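PDB 2PLC: phosphatidylinositol-specific phospholipase C, which is a bacterial member of the phosphatidylinositol-specific phospholipase C family, built on a TIM-barrel fold. Local coordinates for residues 151-163 with 170-182. Numbering follows the deposited sequence.
Sequences KILLLSENHTKKP and KFGMQFGAPNQVI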
ATOM      1  N   LYS A 151       6.723   9.898  -8.187  1.00 20.23           N
ATOM      2  CA  LYS A 151       6.286  10.462  -6.915  1.00 22.84           C
ATOM      3  C   LYS A 151       5.565   9.493  -5.990  1.00 24.17           C
ATOM      4  O   LYS A 151       5.203   8.385  -6.386  1.00 23.48           O
ATOM      5  CB  LYS A 151       5.424  11.706  -7.153  1.00 24.45           C
ATOM      6  CG  LYS A 151       6.244  12.946  -7.474  1.00 33.22           C
ATOM      7  CD  LYS A 151       5.368  14.095  -7.936  1.00 40.35           C
ATOM      8  CE  LYS A 151       6.137  15.411  -7.944  1.00 46.39           C
ATOM      9  NZ  LYS A 151       7.387  15.335  -8.750  1.00 46.74           N
ATOM     10  N   ILE A 152       5.379   9.929  -4.747  1.00 22.37           N
ATOM     11  CA  ILE A 152       4.711   9.144  -3.723  1.00 20.63           C
ATOM     12  C   ILE A 152       3.335   9.736  -3.455  1.00 21.13           C
ATOM     13  O   ILE A 152       3.201  10.942  -3.280  1.00 23.28           O
ATOM     14  CB  ILE A 152       5.501   9.172  -2.379  1.00 17.23           C
ATOM     15  CG1 ILE A 152       6.868   8.513  -2.548  1.00 27.21           C
ATOM     16  CG2 ILE A 152       4.721   8.468  -1.268  1.00 14.65           C
ATOM     17  CD1 ILE A 152       7.755   8.625  -1.323  1.00 26.95           C
ATOM     18  N   LEU A 153       2.309   8.892  -3.485  1.00 21.25           N
ATOM     19  CA  LEU A 153       0.958   9.333  -3.175  1.00 16.53           C
ATOM     20  C   LEU A 153       0.761   8.923  -1.718  1.00 14.08           C
ATOM     21  O   LEU A 153       0.583   7.749  -1.420  1.00 13.18           O
ATOM     22  CB  LEU A 153      -0.074   8.640  -4.074  1.00 15.75           C
ATOM     23  CG  LEU A 153      -1.530   8.966  -3.715  1.00 18.81           C
ATOM     24  CD1 LEU A 153      -1.722  10.479  -3.639  1.00 23.69           C
ATOM     25  CD2 LEU A 153      -2.476   8.359  -4.721  1.00 23.22           C
ATOM     26  N   LEU A 154       0.820   9.889  -0.811  1.00 17.00           N
ATOM     27  CA  LEU A 154       0.676   9.619   0.618  1.00 15.08           C
ATOM     28  C   LEU A 154      -0.764   9.477   1.109  1.00 21.63           C
ATOM     29  O   LEU A 154      -1.631  10.273   0.762  1.00 25.56           O
ATOM     30  CB  LEU A 154       1.378  10.720   1.425  1.00  6.24           C
ATOM     31  CG  LEU A 154       1.412  10.603   2.952  1.00 15.13           C
ATOM     32  CD1 LEU A 154       2.277   9.430   3.358  1.00 10.85           C
ATOM     33  CD2 LEU A 154       1.963  11.884   3.564  1.00  7.25           C
ATOM     34  N   LEU A 155      -1.009   8.452   1.919  1.00 23.35           N
ATOM     35  CA  LEU A 155      -2.327   8.227   2.504  1.00 24.38           C
ATOM     36  C   LEU A 155      -2.100   8.274   4.007  1.00 22.37           C
ATOM     37  O   LEU A 155      -1.661   7.292   4.604  1.00 20.92           O
ATOM     38  CB  LEU A 155      -2.897   6.867   2.090  1.00 14.76           C
ATOM     39  CG  LEU A 155      -3.181   6.656   0.602  1.00 16.45           C
ATOM     40  CD1 LEU A 155      -3.740   5.262   0.375  1.00 13.16           C
ATOM     41  CD2 LEU A 155      -4.163   7.703   0.114  1.00 13.75           C
ATOM     42  N   SER A 156      -2.335   9.443   4.599  1.00 24.02           N
ATOM     43  CA  SER A 156      -2.130   9.646   6.033  1.00 25.82           C
ATOM     44  C   SER A 156      -3.229   9.118   6.931  1.00 25.76           C
ATOM     45  O   SER A 156      -4.411   9.366   6.703  1.00 28.26           O
ATOM     46  CB  SER A 156      -1.917  11.128   6.345  1.00 25.94           C
ATOM     47  OG  SER A 156      -0.716  11.599   5.771  1.00 34.31           O
ATOM     48  N   GLU A 157      -2.815   8.437   7.993  1.00 27.23           N
ATOM     49  CA  GLU A 157      -3.736   7.888   8.973  1.00 32.45           C
ATOM     50  C   GLU A 157      -3.218   8.204  10.368  1.00 38.19           C
ATOM     51  O   GLU A 157      -2.186   7.680  10.798  1.00 38.50           O
ATOM     52  CB  GLU A 157      -3.870   6.376   8.804  1.00 21.87           C
ATOM     53  CG  GLU A 157      -4.821   5.732   9.796  1.00 24.46           C
ATOM     54  CD  GLU A 157      -5.037   4.253   9.540  1.00 24.88           C
ATOM     55  OE1 GLU A 157      -4.305   3.668   8.719  1.00 29.36           O
ATOM     56  OE2 GLU A 157      -5.947   3.670  10.166  1.00 34.32           O
ATOM     57  N   ASN A 158      -3.922   9.091  11.059  1.00 47.25           N
ATOM     58  CA  ASN A 158      -3.548   9.472  12.410  1.00 54.70           C
ATOM     59  C   ASN A 158      -4.714  10.066  13.186  1.00 59.87           C
ATOM     60  O   ASN A 158      -5.851  10.083  12.707  1.00 57.70           O
ATOM     61  CB  ASN A 158      -2.337  10.422  12.412  1.00 57.11           C
ATOM     62  CG  ASN A 158      -2.510  11.609  11.481  1.00 56.42           C
ATOM     63  OD1 ASN A 158      -1.528  12.181  11.009  1.00 51.24           O
ATOM     64  ND2 ASN A 158      -3.755  11.987  11.216  1.00 59.38           N
ATOM     65  N   HIS A 159      -4.413  10.543  14.390  1.00 69.83           N
ATOM     66  CA  HIS A 159      -5.398  11.130  15.290  1.00 76.71           C
ATOM     67  C   HIS A 159      -6.160  12.325  14.697  1.00 75.17           C
ATOM     68  O   HIS A 159      -7.374  12.443  14.882  1.00 72.39           O
ATOM     69  CB  HIS A 159      -4.703  11.523  16.604  1.00 85.19           C
ATOM     70  CG  HIS A 159      -5.636  12.005  17.672  1.00 96.70           C
ATOM     71  ND1 HIS A 159      -7.008  11.893  17.577  1.00100.00           N
ATOM     72  CD2 HIS A 159      -5.392  12.613  18.857  1.00 99.09           C
ATOM     73  CE1 HIS A 159      -7.567  12.411  18.655  1.00100.00           C
ATOM     74  NE2 HIS A 159      -6.607  12.855  19.448  1.00100.00           N
ATOM     75  N   THR A 160      -5.454  13.181  13.960  1.00 70.66           N
ATOM     76  CA  THR A 160      -6.057  14.369  13.353  1.00 66.99           C
ATOM     77  C   THR A 160      -7.153  14.069  12.326  1.00 66.95           C
ATOM     78  O   THR A 160      -8.074  14.866  12.150  1.00 66.80           O
ATOM     79  CB  THR A 160      -4.990  15.264  12.679  1.00 69.35           C
ATOM     80  OG1 THR A 160      -4.513  14.634  11.485  1.00 66.14           O
ATOM     81  CG2 THR A 160      -3.815  15.500  13.619  1.00 66.56           C
ATOM     82  N   LYS A 161      -7.041  12.929  11.645  1.00 67.37           N
ATOM     83  CA  LYS A 161      -8.010  12.517  10.627  1.00 66.94           C
ATOM     84  C   LYS A 161      -8.146  13.530   9.499  1.00 64.71           C
ATOM     85  O   LYS A 161      -9.243  13.802   9.013  1.00 67.19           O
ATOM     86  CB  LYS A 161      -9.372  12.212  11.259  1.00 67.33           C
ATOM     87  CG  LYS A 161      -9.446  10.818  11.847  1.00 75.71           C
ATOM     88  CD  LYS A 161     -10.354  10.752  13.059  1.00 81.59           C
ATOM     89  CE  LYS A 161     -10.344   9.354  13.665  1.00 85.77           C
ATOM     90  NZ  LYS A 161      -8.961   8.894  14.009  1.00 85.93           N
ATOM     91  N   LYS A 162      -7.011  14.094   9.103  1.00 63.63           N
ATOM     92  CA  LYS A 162      -6.942  15.067   8.021  1.00 66.76           C
ATOM     93  C   LYS A 162      -5.599  14.887   7.303  1.00 63.10           C
ATOM     94  O   LYS A 162      -4.654  14.338   7.878  1.00 63.65           O
ATOM     95  CB  LYS A 162      -7.131  16.503   8.559  1.00 71.55           C
ATOM     96  CG  LYS A 162      -6.172  16.947   9.663  1.00 80.81           C
ATOM     97  CD  LYS A 162      -4.889  17.555   9.097  1.00 90.14           C
ATOM     98  CE  LYS A 162      -3.915  17.961  10.198  1.00 92.17           C
ATOM     99  NZ  LYS A 162      -2.628  18.476   9.645  1.00 90.22           N
ATOM    100  N   PRO A 163      -5.509  15.299   6.022  1.00 57.31           N
ATOM    101  CA  PRO A 163      -4.265  15.166   5.252  1.00 54.15           C
ATOM    102  C   PRO A 163      -3.098  16.013   5.764  1.00 50.72           C
ATOM    103  O   PRO A 163      -3.294  17.072   6.366  1.00 49.57           O
ATOM    104  CB  PRO A 163      -4.692  15.578   3.841  1.00 51.59           C
ATOM    105  CG  PRO A 163      -5.788  16.557   4.097  1.00 49.37           C
ATOM    106  CD  PRO A 163      -6.575  15.882   5.187  1.00 53.17           C
ATOM    107  N   LYS A 170      -0.634  20.492   0.430  1.00 48.12           N
ATOM    108  CA  LYS A 170      -1.305  19.340   1.022  1.00 41.40           C
ATOM    109  C   LYS A 170      -0.645  18.103   0.421  1.00 38.22           C
ATOM    110  O   LYS A 170      -0.768  17.845  -0.778  1.00 35.22           O
ATOM    111  CB  LYS A 170      -2.799  19.364   0.687  1.00 47.02           C
ATOM    112  CG  LYS A 170      -3.612  18.282   1.382  1.00 50.15           C
ATOM    113  CD  LYS A 170      -5.102  18.410   1.085  1.00 53.93           C
ATOM    114  CE  LYS A 170      -5.415  18.138  -0.377  1.00 57.61           C
ATOM    115  NZ  LYS A 170      -6.886  18.098  -0.630  1.00 61.34           N
ATOM    116  N   PHE A 171       0.086  17.373   1.256  1.00 34.49           N
ATOM    117  CA  PHE A 171       0.802  16.172   0.835  1.00 31.87           C
ATOM    118  C   PHE A 171      -0.086  14.941   0.724  1.00 32.50           C
ATOM    119  O   PHE A 171      -0.403  14.291   1.720  1.00 32.37           O
ATOM    120  CB  PHE A 171       1.983  15.906   1.774  1.00 30.95           C
ATOM    121  CG  PHE A 171       3.113  16.881   1.604  1.00 34.38           C
ATOM    122  CD1 PHE A 171       2.934  18.234   1.878  1.00 38.24           C
ATOM    123  CD2 PHE A 171       4.350  16.452   1.134  1.00 34.81           C
ATOM    124  CE1 PHE A 171       3.969  19.146   1.684  1.00 42.16           C
ATOM    125  CE2 PHE A 171       5.392  17.353   0.936  1.00 34.13           C
ATOM    126  CZ  PHE A 171       5.202  18.703   1.210  1.00 41.27           C
ATOM    127  N   GLY A 172      -0.464  14.619  -0.509  1.00 30.12           N
ATOM    128  CA  GLY A 172      -1.322  13.475  -0.741  1.00 31.45           C
ATOM    129  C   GLY A 172      -2.724  13.686  -0.207  1.00 32.28           C
ATOM    130  O   GLY A 172      -3.300  14.766  -0.350  1.00 36.63           O
ATOM    131  N   MET A 173      -3.262  12.652   0.435  1.00 28.74           N
ATOM    132  CA  MET A 173      -4.609  12.697   0.994  1.00 28.42           C
ATOM    133  C   MET A 173      -4.753  11.860   2.265  1.00 27.27           C
ATOM    134  O   MET A 173      -3.822  11.178   2.692  1.00 32.08           O
ATOM    135  CB  MET A 173      -5.633  12.251  -0.064  1.00 34.25           C
ATOM    136  CG  MET A 173      -5.186  11.055  -0.900  1.00 33.70           C
ATOM    137  SD  MET A 173      -6.236  10.671  -2.321  1.00 39.29           S
ATOM    138  CE  MET A 173      -5.752  11.944  -3.480  1.00 29.03           C
ATOM    139  N   GLN A 174      -5.934  11.931   2.862  1.00 25.60           N
ATOM    140  CA  GLN A 174      -6.247  11.207   4.084  1.00 30.26           C
ATOM    141  C   GLN A 174      -6.665   9.761   3.810  1.00 29.57           C
ATOM    142  O   GLN A 174      -7.432   9.486   2.885  1.00 32.67           O
ATOM    143  CB  GLN A 174      -7.377  11.929   4.815  1.00 29.31           C
ATOM    144  CG  GLN A 174      -7.796  11.279   6.113  1.00 42.91           C
ATOM    145  CD  GLN A 174      -9.270  11.467   6.402  1.00 58.33           C
ATOM    146  OE1 GLN A 174      -9.926  12.348   5.832  1.00 66.33           O
ATOM    147  NE2 GLN A 174      -9.810  10.624   7.277  1.00 61.56           N
ATOM    148  N   PHE A 175      -6.147   8.838   4.618  1.00 30.33           N
ATOM    149  CA  PHE A 175      -6.487   7.429   4.493  1.00 26.68           C
ATOM    150  C   PHE A 175      -7.920   7.319   4.983  1.00 27.38           C
ATOM    151  O   PHE A 175      -8.241   7.794   6.072  1.00 29.65           O
ATOM    152  CB  PHE A 175      -5.569   6.577   5.377  1.00 21.97           C
ATOM    153  CG  PHE A 175      -5.843   5.100   5.299  1.00 23.19           C
ATOM    154  CD1 PHE A 175      -5.316   4.333   4.268  1.00 24.25           C
ATOM    155  CD2 PHE A 175      -6.622   4.470   6.265  1.00 23.14           C
ATOM    156  CE1 PHE A 175      -5.559   2.962   4.198  1.00 20.22           C
ATOM    157  CE2 PHE A 175      -6.869   3.096   6.202  1.00 20.74           C
ATOM    158  CZ  PHE A 175      -6.336   2.344   5.167  1.00 18.57           C
ATOM    159  N   GLY A 176      -8.784   6.713   4.178  1.00 24.82           N
ATOM    160  CA  GLY A 176     -10.176   6.577   4.576  1.00 26.13           C
ATOM    161  C   GLY A 176     -11.061   7.706   4.073  1.00 28.65           C
ATOM    162  O   GLY A 176     -12.210   7.831   4.495  1.00 28.47           O
ATOM    163  N   ALA A 177     -10.524   8.537   3.181  1.00 30.60           N
ATOM    164  CA  ALA A 177     -11.272   9.652   2.609  1.00 30.64           C
ATOM    165  C   ALA A 177     -12.440   9.104   1.784  1.00 32.42           C
ATOM    166  O   ALA A 177     -12.445   7.930   1.410  1.00 31.14           O
ATOM    167  CB  ALA A 177     -10.352  10.508   1.739  1.00 28.44           C
ATOM    168  N   PRO A 178     -13.445   9.948   1.484  1.00 32.26           N
ATOM    169  CA  PRO A 178     -14.622   9.546   0.704  1.00 31.50           C
ATOM    170  C   PRO A 178     -14.332   8.942  -0.665  1.00 28.27           C
ATOM    171  O   PRO A 178     -15.154   8.193  -1.195  1.00 32.21           O
ATOM    172  CB  PRO A 178     -15.398  10.853   0.576  1.00 30.63           C
ATOM    173  CG  PRO A 178     -15.080  11.543   1.848  1.00 37.74           C
ATOM    174  CD  PRO A 178     -13.594  11.338   1.949  1.00 33.75           C
ATOM    175  N   ASN A 179     -13.174   9.272  -1.235  1.00 28.12           N
ATOM    176  CA  ASN A 179     -12.779   8.765  -2.552  1.00 22.34           C
ATOM    177  C   ASN A 179     -12.137   7.373  -2.517  1.00 26.29           C
ATOM    178  O   ASN A 179     -11.661   6.869  -3.541  1.00 20.80           O
ATOM    179  CB  ASN A 179     -11.833   9.760  -3.238  1.00 25.45           C
ATOM    180  CG  ASN A 179     -10.569  10.028  -2.428  1.00 30.57           C
ATOM    181  OD1 ASN A 179     -10.474   9.662  -1.258  1.00 25.70           O
ATOM    182  ND2 ASN A 179      -9.592  10.673  -3.055  1.00 35.85           N
ATOM    183  N   GLN A 180     -12.131   6.760  -1.337  1.00 23.92           N
ATOM    184  CA  GLN A 180     -11.546   5.440  -1.149  1.00 21.86           C
ATOM    185  C   GLN A 180     -12.563   4.428  -0.645  1.00 22.32           C
ATOM    186  O   GLN A 180     -13.464   4.769   0.111  1.00 27.51           O
ATOM    187  CB  GLN A 180     -10.412   5.521  -0.133  1.00 21.02           C
ATOM    188  CG  GLN A 180      -9.162   6.213  -0.623  1.00 18.32           C
ATOM    189  CD  GLN A 180      -8.355   6.806   0.511  1.00 23.72           C
ATOM    190  OE1 GLN A 180      -7.983   7.977   0.471  1.00 27.23           O
ATOM    191  NE2 GLN A 180      -8.097   6.009   1.539  1.00 17.37           N
ATOM    192  N   VAL A 181     -12.417   3.182  -1.079  1.00 22.51           N
ATOM    193  CA  VAL A 181     -13.291   2.102  -0.633  1.00 22.96           C
ATOM    194  C   VAL A 181     -12.353   1.078  -0.001  1.00 25.30           C
ATOM    195  O   VAL A 181     -11.484   0.525  -0.681  1.00 25.39           O
ATOM    196  CB  VAL A 181     -14.056   1.461  -1.803  1.00 23.45           C
ATOM    197  CG1 VAL A 181     -14.927   0.323  -1.296  1.00 19.85           C
ATOM    198  CG2 VAL A 181     -14.917   2.504  -2.494  1.00 27.00           C
ATOM    199  N   ILE A 182     -12.524   0.837   1.297  1.00 20.17           N
ATOM    200  CA  ILE A 182     -11.653  -0.087   2.020  1.00 20.33           C
ATOM    201  C   ILE A 182     -12.273  -1.395   2.529  1.00 22.82           C
ATOM    202  O   ILE A 182     -13.293  -1.395   3.221  1.00 27.51           O
ATOM    203  CB  ILE A 182     -10.964   0.634   3.215  1.00 20.72           C
ATOM    204  CG1 ILE A 182     -10.235   1.885   2.718  1.00 22.13           C
ATOM    205  CG2 ILE A 182      -9.970  -0.302   3.913  1.00 21.96           C
ATOM    206  CD1 ILE A 182      -9.639   2.721   3.814  1.00 26.85           C
TER
HETATM  207  O   HOH W   1      -1.823  13.025   3.730  1.00 33.25           O
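Over one face of the Phe-175 ring lies the carboxylate of Glu-157, its plane only 15° from that of the ring and its OE1 3.5 Å from CD2 of Phe-175; near the ring plane, Leu-155 CB approaches the edge at CD1. Glu-157 and Phe-175 lie side by side and point the same way, each with CG anti to its backbone N. Arg-104, on strand 101-107, forms a salt bridge with Glu-157 OE1 and a cation-pi contact with Phe-175, so the ring and the carboxylate share one guanidinium. The pair sits in the TIM-type barrel of this family, where strand 152-157 pairs in parallel with strand 101-107 along one edge and with strand 169-174 along the other. Met-173 N donates to Leu-154 O at 2.9 Å, almost straight at 177°, Met-173 O receives Ser-156 N, and Phe-175 N reaches Ser-156 O from above the carbonyl plane. On one face of the sheet Leu-155 and Met-173 lie side by side, with CD2 of the leucine 3.6 Å from CG of the methionine; a chi1 of 41° wedges that CG between the methionine's own backbone N and carbonyl carbon. Beyond the turn 158-161 the chain comes back, and Pro-163 rests its CG 3.6 Å from CD of Lys-170, while its CD packs against Gln-174 CB. The ammonium of that lysine continues to Asp-137 O. On the face of Ser-156, a single water accepts from Ser-156 OG at 2.7 Å and donates to the carbonyl oxygens of Phe-171 and Met-173, bridging the two strands around Gly-172; the Met-173 O it reaches, at 2.9 Å, also takes the N-H of Ser-156.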